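Local coordinates for protein phosphodiesterase (Salpingoeca rosetta, PDB 7CJ3) that belongs to the bacteriorhodopsin-like membrane proteins and holds a retinal within a bundle of transmembrane helices, at residues 30-35 with 103-108; 60-65 with 125-130; 77-82 with 90-95; 131-136 with 259-264. One frame throughout, in Å; residues are numbered along the deposited sequence.

Interaction 1. Residues 30-35 with 103-108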
# COMPACT_ATOMS: atom_id res chain seq x y z
N ILE B 30 -15.42 14.07 12.95
CA ILE B 30 -16.39 14.12 14.09
C ILE B 30 -17.49 13.09 13.85
O ILE B 30 -17.84 12.38 14.79
CB ILE B 30 -16.94 15.53 14.34
CG1 ILE B 30 -15.83 16.50 14.73
CG2 ILE B 30 -18.04 15.48 15.40
CD1 ILE B 30 -16.18 17.95 14.53
N VAL B 31 -17.99 12.99 12.63
CA VAL B 31 -19.07 12.01 12.27
C VAL B 31 -18.54 10.59 12.50
O VAL B 31 -19.29 9.71 13.02
CB VAL B 31 -19.55 12.20 10.82
CG1 VAL B 31 -20.51 11.10 10.41
CG2 VAL B 31 -20.18 13.58 10.61
N TRP B 32 -17.27 10.39 12.13
CA TRP B 32 -16.59 9.09 12.25
C TRP B 32 -16.53 8.66 13.73
O TRP B 32 -17.08 7.60 14.07
CB TRP B 32 -15.21 9.16 11.61
CG TRP B 32 -14.61 7.80 11.50
CD1 TRP B 32 -14.81 6.88 10.51
CD2 TRP B 32 -13.79 7.17 12.48
NE1 TRP B 32 -14.12 5.74 10.79
CE2 TRP B 32 -13.50 5.88 12.00
CE3 TRP B 32 -13.26 7.59 13.71
CZ2 TRP B 32 -12.70 4.98 12.72
CZ3 TRP B 32 -12.46 6.71 14.42
CH2 TRP B 32 -12.19 5.42 13.92
N LEU B 33 -15.92 9.50 14.58
CA LEU B 33 -15.74 9.27 16.03
C LEU B 33 -17.08 8.93 16.71
O LEU B 33 -17.12 7.98 17.50
CB LEU B 33 -15.15 10.53 16.66
CG LEU B 33 -13.67 10.77 16.36
CD1 LEU B 33 -13.29 12.21 16.71
CD2 LEU B 33 -12.80 9.75 17.10
N CYS B 34 -18.13 9.69 16.40
CA CYS B 34 -19.48 9.44 16.97
C CYS B 34 -19.93 8.02 16.62
O CYS B 34 -20.37 7.26 17.51
CB CYS B 34 -20.48 10.48 16.47
SG CYS B 34 -19.98 12.17 16.83
N VAL B 35 -19.78 7.64 15.35
CA VAL B 35 -20.25 6.33 14.85
C VAL B 35 -19.36 5.26 15.49
O VAL B 35 -19.90 4.24 15.98
CB VAL B 35 -20.21 6.30 13.32
CG1 VAL B 35 -20.55 4.91 12.78
CG2 VAL B 35 -21.10 7.37 12.72
N CYS B 103 -8.02 4.57 6.73
CA CYS B 103 -6.94 4.01 7.56
C CYS B 103 -7.47 3.62 8.95
O CYS B 103 -7.29 2.43 9.34
CB CYS B 103 -5.80 4.99 7.70
SG CYS B 103 -4.52 4.34 8.80
N ILE B 104 -8.06 4.58 9.67
CA ILE B 104 -8.51 4.35 11.08
C ILE B 104 -9.75 3.45 11.12
O ILE B 104 -9.87 2.72 12.13
CB ILE B 104 -8.73 5.65 11.87
CG1 ILE B 104 -9.78 6.55 11.22
CG2 ILE B 104 -7.41 6.36 12.07
CD1 ILE B 104 -10.00 7.91 11.91
N SER B 105 -10.63 3.49 10.10
CA SER B 105 -11.82 2.60 10.11
C SER B 105 -11.29 1.16 10.06
O SER B 105 -11.76 0.31 10.85
CB SER B 105 -12.83 2.89 9.03
OG SER B 105 -12.68 4.21 8.55
N TYR B 106 -10.31 0.91 9.22
CA TYR B 106 -9.79 -0.47 9.04
C TYR B 106 -9.00 -0.88 10.30
O TYR B 106 -9.18 -2.04 10.71
CB TYR B 106 -9.05 -0.58 7.71
CG TYR B 106 -9.96 -0.85 6.54
CD1 TYR B 106 -10.56 -2.09 6.37
CD2 TYR B 106 -10.22 0.13 5.58
CE1 TYR B 106 -11.38 -2.36 5.29
CE2 TYR B 106 -11.05 -0.13 4.50
CZ TYR B 106 -11.64 -1.38 4.34
OH TYR B 106 -12.48 -1.62 3.27
N LEU B 107 -8.23 0.03 10.91
CA LEU B 107 -7.49 -0.23 12.19
C LEU B 107 -8.49 -0.70 13.24
O LEU B 107 -8.20 -1.69 13.92
CB LEU B 107 -6.75 1.02 12.67
CG LEU B 107 -6.02 0.90 14.01
CD1 LEU B 107 -5.06 -0.27 14.04
CD2 LEU B 107 -5.21 2.13 14.33
N SER B 108 -9.62 0.00 13.34
CA SER B 108 -10.76 -0.24 14.27
C SER B 108 -11.30 -1.67 14.11
O SER B 108 -11.39 -2.41 15.11
CB SER B 108 -11.82 0.81 14.00
OG SER B 108 -11.35 2.09 14.38

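Interaction 2. Residues 60-65 with 125-130. With OLC ((2R)-2,3-dihydroxypropyl (9Z)-octadec-9-enoate), chain D; OLC ((2R)-2,3-dihydroxypropyl (9Z)-octadec-9-enoate), chain L.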
# COMPACT_ATOMS: atom_id res chain seq x y z
N SER B 60 -6.03 -9.99 9.79
CA SER B 60 -4.87 -9.79 8.88
C SER B 60 -5.27 -8.85 7.76
O SER B 60 -4.50 -7.95 7.46
CB SER B 60 -4.43 -11.10 8.31
OG SER B 60 -3.82 -11.92 9.30
N PHE B 61 -6.44 -9.11 7.15
CA PHE B 61 -6.96 -8.33 6.00
C PHE B 61 -7.11 -6.86 6.39
O PHE B 61 -6.53 -6.00 5.73
CB PHE B 61 -8.28 -8.94 5.54
CG PHE B 61 -8.22 -10.32 4.95
CD1 PHE B 61 -7.01 -10.96 4.71
CD2 PHE B 61 -9.39 -10.97 4.58
CE1 PHE B 61 -6.97 -12.25 4.18
CE2 PHE B 61 -9.35 -12.25 4.04
CZ PHE B 61 -8.15 -12.88 3.84
N TYR B 62 -7.82 -6.61 7.50
CA TYR B 62 -8.10 -5.25 8.04
C TYR B 62 -6.77 -4.61 8.46
O TYR B 62 -6.48 -3.48 7.98
CB TYR B 62 -9.22 -5.32 9.10
CG TYR B 62 -10.47 -6.05 8.65
CD1 TYR B 62 -10.92 -5.99 7.33
CD2 TYR B 62 -11.20 -6.82 9.54
CE1 TYR B 62 -12.04 -6.70 6.92
CE2 TYR B 62 -12.32 -7.54 9.15
CZ TYR B 62 -12.76 -7.48 7.83
OH TYR B 62 -13.87 -8.19 7.44
N GLY B 63 -5.95 -5.31 9.25
CA GLY B 63 -4.62 -4.83 9.64
C GLY B 63 -3.86 -4.37 8.42
O GLY B 63 -3.46 -3.19 8.37
N ALA B 64 -3.73 -5.24 7.42
CA ALA B 64 -2.91 -5.01 6.21
C ALA B 64 -3.46 -3.80 5.47
O ALA B 64 -2.65 -2.94 5.03
CB ALA B 64 -2.94 -6.21 5.33
N THR B 65 -4.78 -3.74 5.30
CA THR B 65 -5.45 -2.64 4.57
C THR B 65 -5.11 -1.34 5.29
O THR B 65 -4.87 -0.28 4.61
CB THR B 65 -6.95 -2.86 4.50
OG1 THR B 65 -7.16 -4.20 4.05
CG2 THR B 65 -7.65 -1.92 3.55
N PRO B 125 -21.59 -11.53 8.96
CA PRO B 125 -21.58 -10.20 9.58
C PRO B 125 -21.64 -9.05 8.57
O PRO B 125 -21.04 -9.12 7.53
CB PRO B 125 -20.28 -10.18 10.40
CG PRO B 125 -19.41 -11.29 9.82
CD PRO B 125 -20.29 -12.22 9.01
N VAL B 126 -22.38 -8.00 8.92
CA VAL B 126 -22.51 -6.73 8.18
C VAL B 126 -21.75 -5.66 8.97
O VAL B 126 -22.24 -5.21 10.02
CB VAL B 126 -24.00 -6.35 8.02
CG1 VAL B 126 -24.20 -5.17 7.08
CG2 VAL B 126 -24.82 -7.54 7.58
N TRP B 127 -20.58 -5.27 8.48
CA TRP B 127 -19.67 -4.33 9.17
C TRP B 127 -20.19 -2.91 8.94
O TRP B 127 -19.96 -2.35 7.82
CB TRP B 127 -18.25 -4.49 8.64
CG TRP B 127 -17.65 -5.84 8.82
CD1 TRP B 127 -17.04 -6.59 7.84
CD2 TRP B 127 -17.49 -6.59 10.04
NE1 TRP B 127 -16.53 -7.74 8.37
CE2 TRP B 127 -16.80 -7.78 9.71
CE3 TRP B 127 -17.84 -6.36 11.37
CZ2 TRP B 127 -16.48 -8.74 10.67
CZ3 TRP B 127 -17.53 -7.33 12.31
CH2 TRP B 127 -16.84 -8.49 11.97
N LEU B 128 -20.83 -2.33 9.98
CA LEU B 128 -21.42 -0.97 9.92
C LEU B 128 -20.30 0.08 9.83
O LEU B 128 -20.53 1.20 9.29
CB LEU B 128 -22.26 -0.81 11.18
CG LEU B 128 -23.54 -1.65 11.20
CD1 LEU B 128 -24.10 -1.81 12.61
CD2 LEU B 128 -24.59 -1.04 10.26
N MET B 129 -19.10 -0.27 10.29
CA MET B 129 -17.90 0.61 10.23
C MET B 129 -17.45 0.79 8.77
O MET B 129 -17.22 1.94 8.37
CB MET B 129 -16.76 0.07 11.09
CG MET B 129 -15.55 0.98 11.15
SD MET B 129 -15.82 2.56 11.97
CE MET B 129 -15.48 2.01 13.65
N ARG B 130 -17.39 -0.29 7.99
CA ARG B 130 -17.09 -0.17 6.53
C ARG B 130 -18.15 0.72 5.88
O ARG B 130 -17.75 1.71 5.22
CB ARG B 130 -16.96 -1.52 5.83
CG ARG B 130 -16.42 -1.39 4.41
CD ARG B 130 -15.89 -2.71 3.85
NE ARG B 130 -16.83 -3.80 4.07
CZ ARG B 130 -16.49 -5.08 4.25
NH1 ARG B 130 -15.23 -5.48 4.18
NH2 ARG B 130 -17.44 -5.98 4.48
C18 OLC D . 1.29 -2.16 3.43
C10 OLC D . -0.96 -7.24 9.69
C9 OLC D . -1.22 -6.75 10.91
C17 OLC D . 1.03 -3.64 3.30
C11 OLC D . 0.18 -6.78 8.80
C8 OLC D . -2.38 -7.39 11.66
C16 OLC D . 0.90 -4.30 4.66
C12 OLC D . 0.63 -7.90 7.83
C7 OLC D . -2.13 -8.91 11.88
C15 OLC D . 1.43 -5.72 4.66
C13 OLC D . 0.65 -7.47 6.37
C6 OLC D . -2.86 -9.51 13.09
C14 OLC D . 1.55 -6.29 6.06
C5 OLC D . -3.16 -11.02 13.00
C18 OLC L . -2.95 -2.86 -1.30
C10 OLC L . -6.53 -9.15 0.97
C9 OLC L . -6.07 -9.99 0.02
C17 OLC L . -3.81 -3.01 -0.05
C11 OLC L . -5.65 -8.35 1.90
C8 OLC L . -4.58 -10.15 -0.15
C24 OLC L . -6.37 -20.93 4.46
C16 OLC L . -3.08 -3.91 0.88
C12 OLC L . -6.17 -6.97 1.80
C7 OLC L . -4.29 -10.99 -1.36
C15 OLC L . -3.11 -5.33 0.32
C13 OLC L . -5.08 -5.96 1.74
C6 OLC L . -4.96 -12.35 -1.22
C14 OLC L . -4.47 -6.03 0.37
C5 OLC L . -4.55 -13.21 -0.05
C4 OLC L . -5.81 -13.69 0.60
C3 OLC L . -5.47 -14.74 1.66
C2 OLC L . -4.99 -16.05 1.06
C21 OLC L . -6.06 -19.51 2.51
C1 OLC L . -5.84 -17.14 1.65
C22 OLC L . -5.73 -19.61 3.99
O19 OLC L . -7.01 -16.89 1.89
O25 OLC L . -6.65 -20.95 5.87
O23 OLC L . -4.28 -19.49 4.21
O20 OLC L . -5.27 -18.47 1.94

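Interaction 3. Residues 77-82 with 90-95. With OLC ((2R)-2,3-dihydroxypropyl (9Z)-octadec-9-enoate), chain Q.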
# COMPACT_ATOMS: atom_id res chain seq x y z
N ILE B 77 -0.13 13.73 1.92
CA ILE B 77 0.35 14.87 2.75
C ILE B 77 1.47 15.55 1.95
O ILE B 77 1.44 16.79 1.83
CB ILE B 77 0.80 14.43 4.16
CG1 ILE B 77 -0.38 14.06 5.07
CG2 ILE B 77 1.70 15.48 4.82
CD1 ILE B 77 -0.02 13.12 6.22
N LEU B 78 2.39 14.77 1.39
CA LEU B 78 3.57 15.30 0.65
C LEU B 78 3.08 16.04 -0.60
O LEU B 78 3.72 17.01 -0.99
CB LEU B 78 4.54 14.17 0.31
CG LEU B 78 5.13 13.41 1.50
CD1 LEU B 78 6.29 12.50 1.06
CD2 LEU B 78 5.59 14.38 2.58
N ALA B 79 1.97 15.61 -1.19
CA ALA B 79 1.34 16.25 -2.36
C ALA B 79 0.70 17.58 -1.95
O ALA B 79 0.66 18.49 -2.80
CB ALA B 79 0.32 15.32 -2.98
N TYR B 80 0.21 17.70 -0.71
CA TYR B 80 -0.47 18.91 -0.18
C TYR B 80 0.57 19.99 0.15
O TYR B 80 0.41 21.15 -0.32
CB TYR B 80 -1.30 18.60 1.07
CG TYR B 80 -2.10 19.77 1.58
CD1 TYR B 80 -3.46 19.87 1.34
CD2 TYR B 80 -1.49 20.82 2.25
CE1 TYR B 80 -4.21 20.94 1.78
CE2 TYR B 80 -2.22 21.92 2.68
CZ TYR B 80 -3.58 21.98 2.45
OH TYR B 80 -4.30 23.07 2.88
N VAL B 81 1.59 19.62 0.94
CA VAL B 81 2.66 20.54 1.41
C VAL B 81 3.41 21.09 0.20
O VAL B 81 4.06 22.13 0.33
CB VAL B 81 3.62 19.85 2.39
CG1 VAL B 81 2.90 19.29 3.61
CG2 VAL B 81 4.45 18.77 1.72
N ASN B 82 3.34 20.41 -0.95
CA ASN B 82 4.20 20.62 -2.14
C ASN B 82 3.40 21.05 -3.34
O ASN B 82 3.94 20.90 -4.47
CB ASN B 82 4.94 19.33 -2.50
CG ASN B 82 6.37 19.31 -2.04
OD1 ASN B 82 6.70 19.88 -1.00
ND2 ASN B 82 7.21 18.61 -2.78
N VAL B 90 -5.78 21.78 -2.78
CA VAL B 90 -7.20 21.53 -2.42
C VAL B 90 -7.52 20.07 -2.74
O VAL B 90 -8.12 19.39 -1.91
CB VAL B 90 -8.15 22.48 -3.17
CG1 VAL B 90 -9.34 21.75 -3.76
CG2 VAL B 90 -8.61 23.60 -2.26
N LEU B 91 -7.10 19.59 -3.91
CA LEU B 91 -7.44 18.24 -4.41
C LEU B 91 -6.62 17.21 -3.63
O LEU B 91 -7.23 16.19 -3.32
CB LEU B 91 -7.21 18.15 -5.91
CG LEU B 91 -8.18 18.96 -6.77
CD1 LEU B 91 -7.67 19.06 -8.21
CD2 LEU B 91 -9.61 18.38 -6.73
N SER B 92 -5.34 17.46 -3.33
CA SER B 92 -4.47 16.48 -2.61
C SER B 92 -4.85 16.43 -1.12
O SER B 92 -4.63 15.38 -0.50
CB SER B 92 -3.01 16.77 -2.79
OG SER B 92 -2.69 18.09 -2.39
N GLY B 93 -5.41 17.54 -0.60
CA GLY B 93 -5.89 17.67 0.79
C GLY B 93 -7.07 16.76 1.06
O GLY B 93 -7.03 16.02 2.09
N ILE B 94 -8.07 16.76 0.16
CA ILE B 94 -9.32 15.95 0.27
C ILE B 94 -8.97 14.45 0.24
O ILE B 94 -9.61 13.65 0.98
CB ILE B 94 -10.35 16.32 -0.83
CG1 ILE B 94 -10.63 17.83 -0.87
CG2 ILE B 94 -11.64 15.54 -0.65
CD1 ILE B 94 -11.81 18.27 -1.69
N LEU B 95 -7.96 14.07 -0.53
CA LEU B 95 -7.55 12.66 -0.63
C LEU B 95 -6.86 12.22 0.67
O LEU B 95 -7.01 11.04 1.07
CB LEU B 95 -6.67 12.51 -1.88
CG LEU B 95 -7.43 12.78 -3.18
CD1 LEU B 95 -6.58 12.45 -4.40
CD2 LEU B 95 -8.75 12.01 -3.21
C18 OLC Q . 0.48 9.32 8.12
C10 OLC Q . -6.67 12.38 8.64
C9 OLC Q . -6.14 13.42 7.98
C17 OLC Q . -0.50 8.58 9.02
C11 OLC Q . -5.71 11.32 9.11
C8 OLC Q . -4.65 13.51 7.69
C24 OLC Q . -6.73 25.50 7.48
C16 OLC Q . -1.96 9.07 8.90
C12 OLC Q . -6.22 10.27 10.10
C7 OLC Q . -4.14 14.92 7.43
C15 OLC Q . -2.89 8.24 9.83
C13 OLC Q . -5.00 9.49 10.63
C6 OLC Q . -4.91 15.68 6.36
C14 OLC Q . -4.40 8.45 9.67
C5 OLC Q . -4.00 16.74 5.69
C4 OLC Q . -4.29 18.19 6.06
C3 OLC Q . -4.56 19.08 4.85
C2 OLC Q . -5.50 20.25 5.18
C21 OLC Q . -6.07 23.59 5.99
C1 OLC Q . -4.74 21.47 5.72
C22 OLC Q . -5.55 24.83 6.74
O19 OLC Q . -3.84 21.35 6.54
O25 OLC Q . -6.53 25.81 8.88
O23 OLC Q . -4.46 24.46 7.62
O20 OLC Q . -5.08 22.83 5.30

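Interaction 4. Residues 131-136 with 259-264. With RET (retinal), chain K; OLC ((2R)-2,3-dihydroxypropyl (9Z)-octadec-9-enoate), chain L.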
# COMPACT_ATOMS: atom_id res chain seq x y z
N TYR B 131 -19.44 0.44 6.10
CA TYR B 131 -20.55 1.27 5.56
C TYR B 131 -20.38 2.73 6.03
O TYR B 131 -20.47 3.63 5.17
CB TYR B 131 -21.91 0.65 5.91
CG TYR B 131 -22.35 -0.47 5.01
CD1 TYR B 131 -22.79 -0.21 3.70
CD2 TYR B 131 -22.36 -1.79 5.44
CE1 TYR B 131 -23.21 -1.23 2.85
CE2 TYR B 131 -22.79 -2.82 4.61
CZ TYR B 131 -23.21 -2.54 3.32
OH TYR B 131 -23.64 -3.57 2.51
N ALA B 132 -20.06 2.96 7.31
CA ALA B 132 -19.80 4.31 7.86
C ALA B 132 -18.67 5.02 7.11
O ALA B 132 -18.85 6.16 6.69
CB ALA B 132 -19.49 4.22 9.33
N GLU B 133 -17.51 4.38 7.00
CA GLU B 133 -16.38 4.86 6.16
C GLU B 133 -16.86 5.26 4.74
O GLU B 133 -16.57 6.39 4.28
CB GLU B 133 -15.36 3.73 6.05
CG GLU B 133 -14.18 4.10 5.18
CD GLU B 133 -13.71 3.02 4.22
OE1 GLU B 133 -13.82 1.82 4.56
OE2 GLU B 133 -13.23 3.39 3.12
N TRP B 134 -17.55 4.34 4.06
CA TRP B 134 -18.08 4.53 2.69
C TRP B 134 -18.97 5.78 2.64
O TRP B 134 -18.79 6.61 1.69
CB TRP B 134 -18.79 3.26 2.17
CG TRP B 134 -17.87 2.11 1.86
CD1 TRP B 134 -16.50 2.10 1.94
CD2 TRP B 134 -18.25 0.78 1.43
NE1 TRP B 134 -16.01 0.87 1.59
CE2 TRP B 134 -17.06 0.04 1.27
CE3 TRP B 134 -19.46 0.15 1.14
CZ2 TRP B 134 -17.06 -1.29 0.86
CZ3 TRP B 134 -19.46 -1.16 0.70
CH2 TRP B 134 -18.27 -1.88 0.61
N ILE B 135 -19.86 5.95 3.62
CA ILE B 135 -20.84 7.08 3.65
C ILE B 135 -20.14 8.42 3.92
O ILE B 135 -20.64 9.47 3.41
CB ILE B 135 -21.96 6.78 4.66
CG1 ILE B 135 -22.94 5.76 4.06
CG2 ILE B 135 -22.67 8.06 5.12
CD1 ILE B 135 -23.74 4.96 5.09
N ILE B 136 -19.04 8.43 4.69
CA ILE B 136 -18.24 9.66 4.91
C ILE B 136 -17.36 9.96 3.70
O ILE B 136 -17.24 11.15 3.36
CB ILE B 136 -17.39 9.56 6.18
CG1 ILE B 136 -18.27 9.38 7.42
CG2 ILE B 136 -16.46 10.74 6.32
CD1 ILE B 136 -17.50 8.94 8.64
N VAL B 259 -9.07 -4.94 -1.08
CA VAL B 259 -8.28 -4.63 -2.31
C VAL B 259 -8.98 -3.54 -3.12
O VAL B 259 -8.30 -2.60 -3.55
CB VAL B 259 -8.01 -5.90 -3.14
CG1 VAL B 259 -7.14 -5.61 -4.37
CG2 VAL B 259 -7.35 -7.00 -2.30
N ALA B 260 -10.30 -3.66 -3.32
CA ALA B 260 -11.19 -2.69 -4.02
C ALA B 260 -11.15 -1.33 -3.31
O ALA B 260 -10.91 -0.29 -3.98
CB ALA B 260 -12.60 -3.21 -4.02
N ASP B 261 -11.41 -1.34 -2.00
CA ASP B 261 -11.45 -0.08 -1.22
C ASP B 261 -10.14 0.69 -1.46
O ASP B 261 -10.20 1.84 -1.91
CB ASP B 261 -11.64 -0.35 0.27
CG ASP B 261 -12.25 0.83 1.01
OD1 ASP B 261 -12.29 1.93 0.43
OD2 ASP B 261 -12.70 0.64 2.15
N TYR B 262 -9.01 0.02 -1.21
CA TYR B 262 -7.65 0.57 -1.37
C TYR B 262 -7.48 1.06 -2.81
O TYR B 262 -7.08 2.23 -3.00
CB TYR B 262 -6.60 -0.47 -1.00
CG TYR B 262 -5.21 0.09 -1.13
CD1 TYR B 262 -4.74 1.06 -0.26
CD2 TYR B 262 -4.37 -0.30 -2.16
CE1 TYR B 262 -3.47 1.61 -0.40
CE2 TYR B 262 -3.10 0.22 -2.30
CZ TYR B 262 -2.65 1.19 -1.43
OH TYR B 262 -1.41 1.73 -1.58
N ALA B 263 -7.76 0.18 -3.78
CA ALA B 263 -7.61 0.45 -5.23
C ALA B 263 -8.40 1.72 -5.57
O ALA B 263 -7.80 2.63 -6.15
CB ALA B 263 -8.10 -0.72 -6.03
N ALA B 264 -9.68 1.78 -5.20
CA ALA B 264 -10.57 2.91 -5.56
C ALA B 264 -9.92 4.23 -5.15
O ALA B 264 -9.95 5.18 -5.97
CB ALA B 264 -11.92 2.75 -4.89
C1 RET K . -23.34 -1.72 -2.23
C2 RET K . -24.73 -2.31 -2.00
C3 RET K . -25.28 -3.02 -3.15
C4 RET K . -25.32 -2.13 -4.38
C5 RET K . -24.18 -1.16 -4.51
C6 RET K . -23.18 -1.05 -3.60
C7 RET K . -22.01 -0.23 -3.93
C8 RET K . -20.94 0.15 -3.12
C9 RET K . -19.93 1.12 -3.38
C10 RET K . -18.93 1.45 -2.44
C11 RET K . -17.78 2.23 -2.63
C12 RET K . -16.72 2.48 -1.76
C13 RET K . -15.62 3.32 -1.97
C14 RET K . -14.69 3.54 -0.97
C15 RET K . -13.84 4.71 -0.83
C16 RET K . -23.15 -0.70 -1.10
C17 RET K . -22.31 -2.85 -2.06
C18 RET K . -24.29 -0.35 -5.78
C19 RET K . -19.88 1.84 -4.69
C20 RET K . -15.46 3.95 -3.33
C18 OLC L . -2.95 -2.86 -1.30
C10 OLC L . -6.53 -9.15 0.97
C9 OLC L . -6.07 -9.99 0.02
C17 OLC L . -3.81 -3.01 -0.05
C11 OLC L . -5.65 -8.35 1.90
C8 OLC L . -4.58 -10.15 -0.15
C24 OLC L . -6.37 -20.93 4.46
C16 OLC L . -3.08 -3.91 0.88
C12 OLC L . -6.17 -6.97 1.80
C7 OLC L . -4.29 -10.99 -1.36
C15 OLC L . -3.11 -5.33 0.32
C13 OLC L . -5.08 -5.96 1.74
C6 OLC L . -4.96 -12.35 -1.22
C14 OLC L . -4.47 -6.03 0.37
C5 OLC L . -4.55 -13.21 -0.05
C4 OLC L . -5.81 -13.69 0.60
C3 OLC L . -5.47 -14.74 1.66
C2 OLC L . -4.99 -16.05 1.06
C21 OLC L . -6.06 -19.51 2.51
C1 OLC L . -5.84 -17.14 1.65
C22 OLC L . -5.73 -19.61 3.99
O19 OLC L . -7.01 -16.89 1.89
O25 OLC L . -6.65 -20.95 5.87
O23 OLC L . -4.28 -19.49 4.21
O20 OLC L . -5.27 -18.47 1.94

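Interaction 1. Residues 30-35 with 103-108
From its CB, W32 sends a flat indole across to I104, S105 and S108 on the neighbouring helix. CG stands anti to the backbone N (chi1 -170°), a setting that carries the whole ring system off helix 17-41. At the five-membered ring, NE1 makes a weak hydrogen bond to S105 OG at 3.1 Å, bent to 134°; the stronger partner of that hydroxyl is the backbone carbonyl of V101. Farther out, CZ2 lies 3.6 Å from I104 CG1. The branch of I104 ends in CD1 over one face of the six-membered ring, 3.6 Å from its centroid and almost on the normal, which makes a CH-pi contact. At the far rim, W32 CH2 meets S108 OG at the ring edge, 3.5 Å away. That hydroxyl donates to I104 O at 2.8 Å, from the opposite face of the carbonyl plane to S108 N. Serines suit these places because they are small and can bond to carbonyls of their own helix. The two axes run nearly parallel but 11.7 Å apart, and tryptophan is long enough to span them. Helix 17-41 lies outside the seven helices expected of a rhodopsin fold, and probably packs as an extra transmembrane helix on it.

Interaction 2. Residues 60-65 with 125-130
Y62 OH is held by two partners: W127 NE1, at 2.9 Å, and the carboxylate of E254 on helix 250-277. The bond from the indole N-H is weak, bent to 119°, and E254 is the stronger partner. The two aromatic groups meet at about a right angle: the edge of the phenol ring is turned toward the five-membered ring of W127 in an offset edge-to-face pair, centroids 5.5 Å apart and planes at 85°. With CG of Y62 beside the backbone N (chi1 -51°), the ring leaves helix 58-81 toward W127, which sits at the N-cap of helix 128-149. P125 CB covers one face of the indole 4.0 Å above its plane, while R130 CZ lies at its edge. R130 NH1 comes to 4.4 Å from Y62 CE1, and the guanidinium forms a salt bridge with that same E254. On the outer side of helix 58-81, F61 CE1 packs on C3 of the chain L lipid, 3.8 Å away, and F61 and A64 pack on the second subunit. On the inner side, tyrosine and tryptophan each join a broad apolar ring to one polar atom. E254 therefore links phenol and guanidinium in one buried network, in which the positive charge of R130 probably helps to stabilise the carboxylate.

Interaction 3. Residues 77-82 with 90-95
Y80, A79, S92 and G93 form the close part of a helical hairpin, in which helix 58-81 turns back into helix 86-111 within the seven-helix rhodopsin fold. The short segments run antiparallel at 154°, with their axes 8.1 Å apart. Small residues make such an approach possible. A79 CB and S92 CB meet at 3.6 Å, methyl against methylene. The hydroxyl of S92, set between the backbone N and the carbonyl carbon (chi1 56°), lies 3.2 Å from Y80 CA. It forms no hydrogen bond with Y80 or A79, but is directed to the carbonyls of K88, its strongest partner, and R89 in its own helix. G93 offers bare backbone to the edge of the tyrosine ring, where Y80 CD1 comes to 3.3 Å from G93 CA, near the ring plane; the lack of a side chain is what lets a broad ring settle there. The phenol reaches this place because CG is anti to the backbone N (chi1 -175°), which brings the ring edge against G93.

The other side of helix 58-81 is looser. L78 and V81 turn away from helix 86-111 and pack their apolar branches on N274 of the second subunit. N82 is poorly ordered. A lipid chain lies over one face of Y80: C3 of the chain Q lipid sits 3.6 Å above the ring plane, and Y80 OH lies 2.6 Å from the ester oxygen O20 of the same molecule.

Interaction 4. Residues 131-136 with 259-264
The indole of W134 carries the polyene of retinal on one face and has the carboxylate oxygens D261 OD2 and E133 OE2 at its edge. Retinal C12 lies 3.6 Å above the ring plane, offset toward the rim, and the ring also reaches C10 and C14. At the edge, W134 NE1 points to D261 OD2 in a weak but fairly straight hydrogen bond, 3.4 Å long at 159°, with the ring and carboxylate planes 76° apart. CG of W134 is beside the backbone N (chi1 -71°), which lays the indole along the polyene. E133 and D261 reach toward each other from opposite directions. The two carboxylates are nearly coplanar, and E133 OE1 stands 2.9 Å from D261 OD2 without a hydrogen bond between them. K265 NZ is bonded to D261 OD1 and weakly to E133 OE2, while Y106 OH bonds to D261 OD2. D261 OD1 also comes to 3.2 Å from retinal C14. Tryptophan answers two needs here, a flat apolar face for the polyene and one N-H donor for the carboxylate. Two acidic side chains beside a lysine at the C15 end of retinal are consistent with the counterion site of a Schiff base, as in microbial rhodopsins.

Interactions 1, 2 and 4 cluster near the retinal, their centres 10 to 12 Å apart. Y106, on segment 103-108, ties them together: its OH lies 2.5 Å from D261 OD2 in interaction 4, a probable hydrogen bond, and 3.6 Å from R130 CD in interaction 2. The side chain of R130 is itself about 7 Å from retinal. W32 of interaction 1 also joins interaction 2, with its NE1 3.8 Å from M129 SD. Interaction 3 stands apart, its centre about 19 Å from that of interaction 4 and 21 Å from that of interaction 1. It shares helix 58-81 with interaction 2 and helix 86-111 with interaction 1. Interactions 2, 3 and 4 all touch the second subunit.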